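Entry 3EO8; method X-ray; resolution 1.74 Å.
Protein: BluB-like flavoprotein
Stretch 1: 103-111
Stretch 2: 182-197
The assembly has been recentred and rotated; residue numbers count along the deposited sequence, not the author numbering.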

ATOM      1  N   LEU A 103     -10.067 -13.814 -11.964  1.00 24.09           N
ATOM      2  CA  LEU A 103      -9.873 -13.513 -10.551  1.00 23.55           C
ATOM      3  C   LEU A 103      -8.382 -13.664 -10.266  1.00 24.04           C
ATOM      4  O   LEU A 103      -7.813 -14.706 -10.539  1.00 24.51           O
ATOM      5  CB  LEU A 103     -10.632 -14.476  -9.645  1.00 23.91           C
ATOM      6  CG  LEU A 103     -10.480 -14.254  -8.155  1.00 24.14           C
ATOM      7  CD1 LEU A 103     -10.965 -12.837  -7.801  1.00 22.62           C
ATOM      8  CD2 LEU A 103     -11.213 -15.347  -7.359  1.00 23.21           C
ATOM      9  N   VAL A 104      -7.765 -12.634  -9.689  1.00 24.47           N
ATOM     10  CA  VAL A 104      -6.375 -12.732  -9.285  1.00 24.40           C
ATOM     11  C   VAL A 104      -6.324 -12.706  -7.762  1.00 24.37           C
ATOM     12  O   VAL A 104      -6.876 -11.817  -7.137  1.00 26.03           O
ATOM     13  CB  VAL A 104      -5.536 -11.601  -9.847  1.00 24.93           C
ATOM     14  CG1 VAL A 104      -4.070 -11.833  -9.502  1.00 23.94           C
ATOM     15  CG2 VAL A 104      -5.757 -11.464 -11.388  1.00 24.26           C
ATOM     16  N   LEU A 105      -5.692 -13.690  -7.151  1.00 23.48           N
ATOM     17  CA  LEU A 105      -5.500 -13.678  -5.729  1.00 23.80           C
ATOM     18  C   LEU A 105      -4.109 -13.174  -5.508  1.00 24.46           C
ATOM     19  O   LEU A 105      -3.137 -13.748  -6.050  1.00 25.28           O
ATOM     20  CB  LEU A 105      -5.641 -15.074  -5.129  1.00 23.37           C
ATOM     21  CG  LEU A 105      -6.945 -15.805  -5.420  1.00 24.35           C
ATOM     22  CD1 LEU A 105      -6.874 -17.167  -4.771  1.00 24.00           C
ATOM     23  CD2 LEU A 105      -8.127 -15.034  -4.957  1.00 24.10           C
ATOM     24  N   VAL A 106      -4.002 -12.097  -4.745  1.00 24.73           N
ATOM     25  CA  VAL A 106      -2.717 -11.499  -4.486  1.00 24.49           C
ATOM     26  C   VAL A 106      -2.303 -11.921  -3.099  1.00 24.33           C
ATOM     27  O   VAL A 106      -2.881 -11.465  -2.086  1.00 23.93           O
ATOM     28  CB  VAL A 106      -2.733  -9.974  -4.603  1.00 24.56           C
ATOM     29  CG1 VAL A 106      -1.331  -9.516  -4.610  1.00 27.04           C
ATOM     30  CG2 VAL A 106      -3.424  -9.537  -5.929  1.00 26.46           C
ATOM     31  N   PHE A 107      -1.326 -12.828  -3.063  1.00 24.18           N
ATOM     32  CA  PHE A 107      -0.741 -13.301  -1.808  1.00 23.44           C
ATOM     33  C   PHE A 107       0.391 -12.371  -1.394  1.00 23.30           C
ATOM     34  O   PHE A 107       1.012 -11.722  -2.220  1.00 23.14           O
ATOM     35  CB  PHE A 107      -0.208 -14.735  -1.933  1.00 23.60           C
ATOM     36  CG  PHE A 107      -1.275 -15.788  -1.803  1.00 23.46           C
ATOM     37  CD1 PHE A 107      -2.179 -16.014  -2.833  1.00 23.10           C
ATOM     38  CD2 PHE A 107      -1.399 -16.527  -0.642  1.00 22.88           C
ATOM     39  CE1 PHE A 107      -3.170 -16.993  -2.717  1.00 23.83           C
ATOM     40  CE2 PHE A 107      -2.392 -17.476  -0.494  1.00 24.69           C
ATOM     41  CZ  PHE A 107      -3.286 -17.726  -1.537  1.00 24.92           C
ATOM     42  N   THR A 108       0.652 -12.322  -0.099  1.00 22.93           N
ATOM     43  CA  THR A 108       1.656 -11.434   0.450  1.00 23.68           C
ATOM     44  C   THR A 108       2.220 -12.117   1.712  1.00 23.81           C
ATOM     45  O   THR A 108       1.795 -13.209   2.079  1.00 23.96           O
ATOM     46  CB  THR A 108       1.060 -10.030   0.736  1.00 24.13           C
ATOM     47  OG1 THR A 108       2.106  -9.107   1.069  1.00 24.49           O
ATOM     48  CG2 THR A 108       0.006 -10.079   1.873  1.00 24.07           C
ATOM     49  N   LYS A 109       3.231 -11.519   2.307  1.00 23.65           N
ATOM     50  CA  LYS A 109       3.809 -11.990   3.534  1.00 24.67           C
ATOM     51  C   LYS A 109       4.218 -10.811   4.427  1.00 25.85           C
ATOM     52  O   LYS A 109       4.353  -9.664   3.956  1.00 25.51           O
ATOM     53  CB  LYS A 109       4.994 -12.910   3.249  1.00 24.71           C
ATOM     54  CG  LYS A 109       6.197 -12.247   2.578  1.00 25.59           C
ATOM     55  CD  LYS A 109       7.405 -13.180   2.500  1.00 26.00           C
ATOM     56  CE  LYS A 109       8.489 -12.530   1.616  1.00 28.63           C
ATOM     57  NZ  LYS A 109       9.856 -13.125   1.726  1.00 27.96           N
ATOM     58  N   VAL A 110       4.386 -11.083   5.719  1.00 26.47           N
ATOM     59  CA  VAL A 110       4.702 -10.028   6.672  1.00 27.67           C
ATOM     60  C   VAL A 110       6.093  -9.474   6.406  1.00 27.91           C
ATOM     61  O   VAL A 110       7.010 -10.219   6.073  1.00 29.59           O
ATOM     62  CB  VAL A 110       4.614 -10.531   8.147  1.00 27.90           C
ATOM     63  CG1 VAL A 110       5.179  -9.487   9.099  1.00 30.56           C
ATOM     64  CG2 VAL A 110       3.198 -10.864   8.513  1.00 30.12           C
ATOM     65  N   TYR A 111       6.230  -8.160   6.502  1.00 28.38           N
ATOM     66  CA  TYR A 111       7.519  -7.470   6.436  1.00 27.91           C
ATOM     67  C   TYR A 111       7.757  -6.817   7.788  1.00 27.23           C
ATOM     68  O   TYR A 111       6.977  -5.977   8.209  1.00 26.40           O
ATOM     69  CB  TYR A 111       7.515  -6.416   5.340  1.00 28.84           C
ATOM     70  CG  TYR A 111       8.713  -5.521   5.370  1.00 29.73           C
ATOM     71  CD1 TYR A 111       9.988  -6.039   5.200  1.00 30.41           C
ATOM     72  CD2 TYR A 111       8.590  -4.154   5.564  1.00 29.87           C
ATOM     73  CE1 TYR A 111      11.097  -5.217   5.236  1.00 30.10           C
ATOM     74  CE2 TYR A 111       9.684  -3.345   5.576  1.00 30.09           C
ATOM     75  CZ  TYR A 111      10.949  -3.893   5.421  1.00 30.12           C
ATOM     76  OH  TYR A 111      12.055  -3.072   5.463  1.00 30.68           O
ATOM     77  N   GLY A 182      -3.353 -27.591  -5.786  1.00 25.18           N
ATOM     78  CA  GLY A 182      -2.017 -27.907  -5.333  1.00 26.00           C
ATOM     79  C   GLY A 182      -1.128 -26.713  -4.996  1.00 25.71           C
ATOM     80  O   GLY A 182       0.022 -26.915  -4.622  1.00 26.66           O
ATOM     81  N   PHE A 183      -1.626 -25.477  -5.116  1.00 25.35           N
ATOM     82  CA  PHE A 183      -0.823 -24.301  -4.823  1.00 25.89           C
ATOM     83  C   PHE A 183      -0.353 -24.340  -3.384  1.00 26.53           C
ATOM     84  O   PHE A 183      -1.173 -24.544  -2.505  1.00 27.85           O
ATOM     85  CB  PHE A 183      -1.649 -23.027  -5.058  1.00 25.65           C
ATOM     86  CG  PHE A 183      -0.913 -21.760  -4.753  1.00 25.56           C
ATOM     87  CD1 PHE A 183       0.032 -21.268  -5.632  1.00 24.05           C
ATOM     88  CD2 PHE A 183      -1.129 -21.081  -3.570  1.00 22.60           C
ATOM     89  CE1 PHE A 183       0.718 -20.109  -5.353  1.00 24.88           C
ATOM     90  CE2 PHE A 183      -0.430 -19.915  -3.300  1.00 25.32           C
ATOM     91  CZ  PHE A 183       0.476 -19.438  -4.188  1.00 24.52           C
ATOM     92  N   GLU A 184       0.948 -24.135  -3.167  1.00 26.54           N
ATOM     93  CA  GLU A 184       1.545 -24.133  -1.827  1.00 26.76           C
ATOM     94  C   GLU A 184       1.894 -22.702  -1.415  1.00 27.08           C
ATOM     95  O   GLU A 184       2.856 -22.128  -1.939  1.00 26.75           O
ATOM     96  CB  GLU A 184       2.811 -25.000  -1.790  1.00 27.88           C
ATOM     97  N   LYS A 185       1.119 -22.119  -0.502  1.00 27.06           N
ATOM     98  CA  LYS A 185       1.299 -20.704  -0.136  1.00 27.05           C
ATOM     99  C   LYS A 185       2.549 -20.458   0.707  1.00 27.86           C
ATOM    100  O   LYS A 185       3.016 -19.324   0.797  1.00 27.22           O
ATOM    101  CB  LYS A 185       0.081 -20.185   0.598  1.00 26.79           C
ATOM    102  CG  LYS A 185      -0.154 -20.794   1.987  1.00 27.00           C
ATOM    103  CD  LYS A 185      -1.584 -20.544   2.495  1.00 27.31           C
ATOM    104  CE  LYS A 185      -1.831 -21.281   3.805  1.00 25.78           C
ATOM    105  NZ  LYS A 185      -3.290 -21.360   4.154  1.00 28.67           N
ATOM    106  N   GLY A 186       3.073 -21.511   1.342  1.00 28.60           N
ATOM    107  CA  GLY A 186       4.176 -21.366   2.276  1.00 29.35           C
ATOM    108  C   GLY A 186       3.858 -20.353   3.361  1.00 29.39           C
ATOM    109  O   GLY A 186       2.864 -20.503   4.055  1.00 29.00           O
ATOM    110  N   GLU A 187       4.707 -19.328   3.494  1.00 29.87           N
ATOM    111  CA  GLU A 187       4.560 -18.316   4.546  1.00 30.74           C
ATOM    112  C   GLU A 187       3.607 -17.177   4.136  1.00 28.89           C
ATOM    113  O   GLU A 187       3.345 -16.255   4.928  1.00 27.17           O
ATOM    114  CB  GLU A 187       5.945 -17.745   4.930  1.00 31.44           C
ATOM    115  CG  GLU A 187       6.541 -16.799   3.882  1.00 36.06           C
ATOM    116  CD  GLU A 187       8.073 -16.612   3.973  1.00 36.50           C
ATOM    117  OE1 GLU A 187       8.555 -16.156   5.050  1.00 44.47           O
ATOM    118  OE2 GLU A 187       8.782 -16.864   2.957  1.00 43.49           O
ATOM    119  N   TYR A 188       3.128 -17.232   2.899  1.00 26.86           N
ATOM    120  CA  TYR A 188       2.286 -16.185   2.353  1.00 25.88           C
ATOM    121  C   TYR A 188       0.830 -16.418   2.731  1.00 25.46           C
ATOM    122  O   TYR A 188       0.435 -17.523   3.079  1.00 24.73           O
ATOM    123  CB  TYR A 188       2.414 -16.092   0.840  1.00 26.10           C
ATOM    124  CG  TYR A 188       3.732 -15.538   0.314  1.00 25.92           C
ATOM    125  CD1 TYR A 188       4.935 -16.221   0.514  1.00 27.52           C
ATOM    126  CD2 TYR A 188       3.762 -14.346  -0.407  1.00 28.33           C
ATOM    127  CE1 TYR A 188       6.144 -15.713   0.024  1.00 28.32           C
ATOM    128  CE2 TYR A 188       4.960 -13.832  -0.911  1.00 28.92           C
ATOM    129  CZ  TYR A 188       6.144 -14.512  -0.684  1.00 29.35           C
ATOM    130  OH  TYR A 188       7.309 -13.975  -1.203  1.00 30.23           O
ATOM    131  N   PHE A 189       0.045 -15.355   2.664  1.00 24.58           N
ATOM    132  CA  PHE A 189      -1.374 -15.379   2.963  1.00 24.85           C
ATOM    133  C   PHE A 189      -2.060 -14.420   1.986  1.00 24.38           C
ATOM    134  O   PHE A 189      -1.409 -13.572   1.352  1.00 24.27           O
ATOM    135  CB  PHE A 189      -1.634 -14.995   4.434  1.00 25.07           C
ATOM    136  CG  PHE A 189      -0.915 -13.728   4.896  1.00 24.96           C
ATOM    137  CD1 PHE A 189      -1.491 -12.466   4.739  1.00 24.17           C
ATOM    138  CD2 PHE A 189       0.335 -13.799   5.498  1.00 26.20           C
ATOM    139  CE1 PHE A 189      -0.804 -11.317   5.163  1.00 24.32           C
ATOM    140  CE2 PHE A 189       1.002 -12.667   5.930  1.00 24.56           C
ATOM    141  CZ  PHE A 189       0.438 -11.417   5.755  1.00 24.34           C
ATOM    142  N   LEU A 190      -3.373 -14.575   1.842  1.00 24.20           N
ATOM    143  CA  LEU A 190      -4.133 -13.746   0.914  1.00 23.64           C
ATOM    144  C   LEU A 190      -4.085 -12.298   1.377  1.00 23.87           C
ATOM    145  O   LEU A 190      -4.401 -11.992   2.528  1.00 23.94           O
ATOM    146  CB  LEU A 190      -5.560 -14.242   0.824  1.00 23.88           C
ATOM    147  CG  LEU A 190      -6.404 -13.529  -0.203  1.00 23.84           C
ATOM    148  CD1 LEU A 190      -5.923 -13.839  -1.598  1.00 22.12           C
ATOM    149  CD2 LEU A 190      -7.874 -13.883   0.021  1.00 24.08           C
ATOM    150  N   GLY A 191      -3.622 -11.405   0.515  1.00 22.83           N
ATOM    151  CA  GLY A 191      -3.639  -9.980   0.838  1.00 23.78           C
ATOM    152  C   GLY A 191      -4.838  -9.241   0.253  1.00 24.21           C
ATOM    153  O   GLY A 191      -5.458  -8.401   0.910  1.00 25.38           O
ATOM    154  N   ALA A 192      -5.132  -9.531  -1.009  1.00 24.04           N
ATOM    155  CA  ALA A 192      -6.172  -8.839  -1.745  1.00 24.51           C
ATOM    156  C   ALA A 192      -6.588  -9.738  -2.916  1.00 24.64           C
ATOM    157  O   ALA A 192      -5.867 -10.695  -3.229  1.00 24.23           O
ATOM    158  CB  ALA A 192      -5.666  -7.480  -2.247  1.00 25.22           C
HETATM  159  N   MSE A 193      -7.754  -9.464  -3.514  1.00 23.75           N
HETATM  160  CA  MSE A 193      -8.085  -9.983  -4.833  1.00 23.51           C
HETATM  161  C   MSE A 193      -8.290  -8.843  -5.798  1.00 24.00           C
HETATM  162  O   MSE A 193      -8.494  -7.678  -5.412  1.00 22.63           O
HETATM  163  CB  MSE A 193      -9.332 -10.875  -4.833  1.00 23.76           C
HETATM  164  CG  MSE A 193      -9.489 -11.718  -3.581  1.00 25.05           C
HETATM  165 SE   MSE A 193     -10.841 -13.091  -3.663  0.75 21.96          SE
HETATM  166  CE  MSE A 193     -12.453 -12.051  -3.682  1.00 22.69           C
ATOM    167  N   LEU A 194      -8.162  -9.178  -7.076  1.00 24.41           N
ATOM    168  CA  LEU A 194      -8.495  -8.275  -8.165  1.00 24.72           C
ATOM    169  C   LEU A 194      -9.511  -8.955  -9.077  1.00 25.07           C
ATOM    170  O   LEU A 194      -9.288 -10.114  -9.530  1.00 25.28           O
ATOM    171  CB  LEU A 194      -7.267  -7.951  -8.969  1.00 25.33           C
ATOM    172  CG  LEU A 194      -6.223  -7.083  -8.306  1.00 26.59           C
ATOM    173  CD1 LEU A 194      -4.836  -7.277  -8.974  1.00 25.74           C
ATOM    174  CD2 LEU A 194      -6.699  -5.665  -8.412  1.00 26.01           C
ATOM    175  N   ALA A 195     -10.620  -8.261  -9.338  1.00 25.26           N
ATOM    176  CA  ALA A 195     -11.561  -8.677 -10.387  1.00 25.08           C
ATOM    177  C   ALA A 195     -11.111  -7.970 -11.658  1.00 24.92           C
ATOM    178  O   ALA A 195     -11.021  -6.740 -11.678  1.00 25.38           O
ATOM    179  CB  ALA A 195     -13.028  -8.279 -10.043  1.00 24.92           C
ATOM    180  N   LEU A 196     -10.851  -8.742 -12.713  1.00 24.86           N
ATOM    181  CA  LEU A 196     -10.170  -8.243 -13.897  1.00 23.89           C
ATOM    182  C   LEU A 196     -10.887  -8.633 -15.174  1.00 23.79           C
ATOM    183  O   LEU A 196     -11.203  -9.799 -15.387  1.00 24.41           O
ATOM    184  CB  LEU A 196      -8.734  -8.805 -13.935  1.00 24.27           C
ATOM    185  CG  LEU A 196      -7.813  -8.430 -15.101  1.00 24.31           C
ATOM    186  CD1 LEU A 196      -7.512  -6.891 -15.150  1.00 24.78           C
ATOM    187  CD2 LEU A 196      -6.497  -9.292 -15.028  1.00 24.21           C
ATOM    188  N   GLY A 197     -11.092  -7.653 -16.045  1.00 23.60           N
ATOM    189  CA  GLY A 197     -11.792  -7.858 -17.317  1.00 24.20           C
ATOM    190  C   GLY A 197     -11.824  -6.623 -18.192  1.00 24.59           C
ATOM    191  O   GLY A 197     -11.202  -5.608 -17.893  1.00 24.14           O
TER
HETATM  192  O   HOH W   1       9.462 -15.282  -0.617  1.00 26.83           O
HETATM  193  O   HOH W   2       4.231 -14.087   6.429  1.00 15.47           O

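The antiparallel pairing of the two strands is interrupted by a classic-looking bulge, at which a single carbonyl serves two amides. Val-106 O accepts hydrogen bonds from Gly-191 N (2.7 Å) and from Ala-192 N (3.2 Å), and the register shifts by one residue, so that Val-106 pairs with Ala-192 but Phe-107 with Leu-190. Gly-191 is the extra residue. An ideal CB there would point toward the first strand and lie 2.9 Å from Thr-108 CG2, a clash, and 3.3 Å from Val-106 O; glycine leaves room for the threonine methyl, which instead approaches Gly-191 CA at 3.8 Å.

On both sides of the bulge the ladder is regular. Val-104 and Leu-194 exchange two hydrogen bonds, Val-104 N to Leu-194 O and Leu-194 N to Val-104 O, each 2.9 Å, and Val-106 N donates to Ala-192 O at 2.8 Å. Beyond the bulge, Thr-108 N to Phe-189 O and Phe-189 N to Thr-108 O, both 2.8 Å, close another reciprocal pair. Four of these carbonyls, those of Val-104, Leu-194, Thr-108 and Phe-189, also receive CA-H...O contacts, including Tyr-188 CA to Thr-108 O at 3.0 Å and Phe-107 CA to Phe-189 O at 3.2 Å.

Side chains sort onto the two faces of the sheet. Val-104, Val-106, Ala-192 and Leu-194 share one face and are all buried; Val-104 CB lies 4.1 Å from Leu-194 CB, and Val-106 CG2 lies 4.0 Å from Leu-194 CD1. Beta-branched valines suit an extended strand, and here they present apolar surface to Leu-194. Thr-108 and Phe-189 continue this face, with Thr-108 CG2 3.6 Å from Phe-189 CE1. Leu-103, Leu-105 and Met-193 occupy the other face. Met-193 is selenomethionine, and its SE sits 3.6 Å from Leu-105 CD2, while Leu-103 CD1 reaches its CB at 3.9 Å. Leu-190 points away at its CB, yet its t, p side chain brings CD1 back to 3.8 Å from Leu-105 CB.

Phe-107 has the largest area covered by the other stretch. Leu-190 CA lies over one face of its ring and Phe-183 over the opposite face, in an edge-to-face pair with centroids 5.2 Å apart and planes at 50°; Tyr-188 borders the ring edge. A large flat apolar side chain thus sits between Leu-190 of the partner strand and Phe-183 of the loop that precedes it.

That loop folds back through a type II' turn from Lys-185 to Tyr-188, closed by Tyr-188 N to Lys-185 O (3.0 Å), with Gly-186 accommodating positive phi. Near the turn the contact becomes more polar. The aliphatic part of Lys-109 lies over the Tyr-188 ring, its CB 4.0 Å from the centroid in a CH-pi contact, and the extended chain carries its amine onward. A water bridges Lys-109 NZ (3.2 Å) and Tyr-188 OH (2.6 Å). Glu-187 OE2 is 4.1 Å from Lys-109 NZ, beyond salt-bridge range. A second water accepts from Val-110 N (3.1 Å) and donates to Glu-187 O (2.8 Å), linking the backbones beyond the last direct hydrogen bonds, where Val-110 CG2 also packs against Phe-189 CE2 at 3.8 Å.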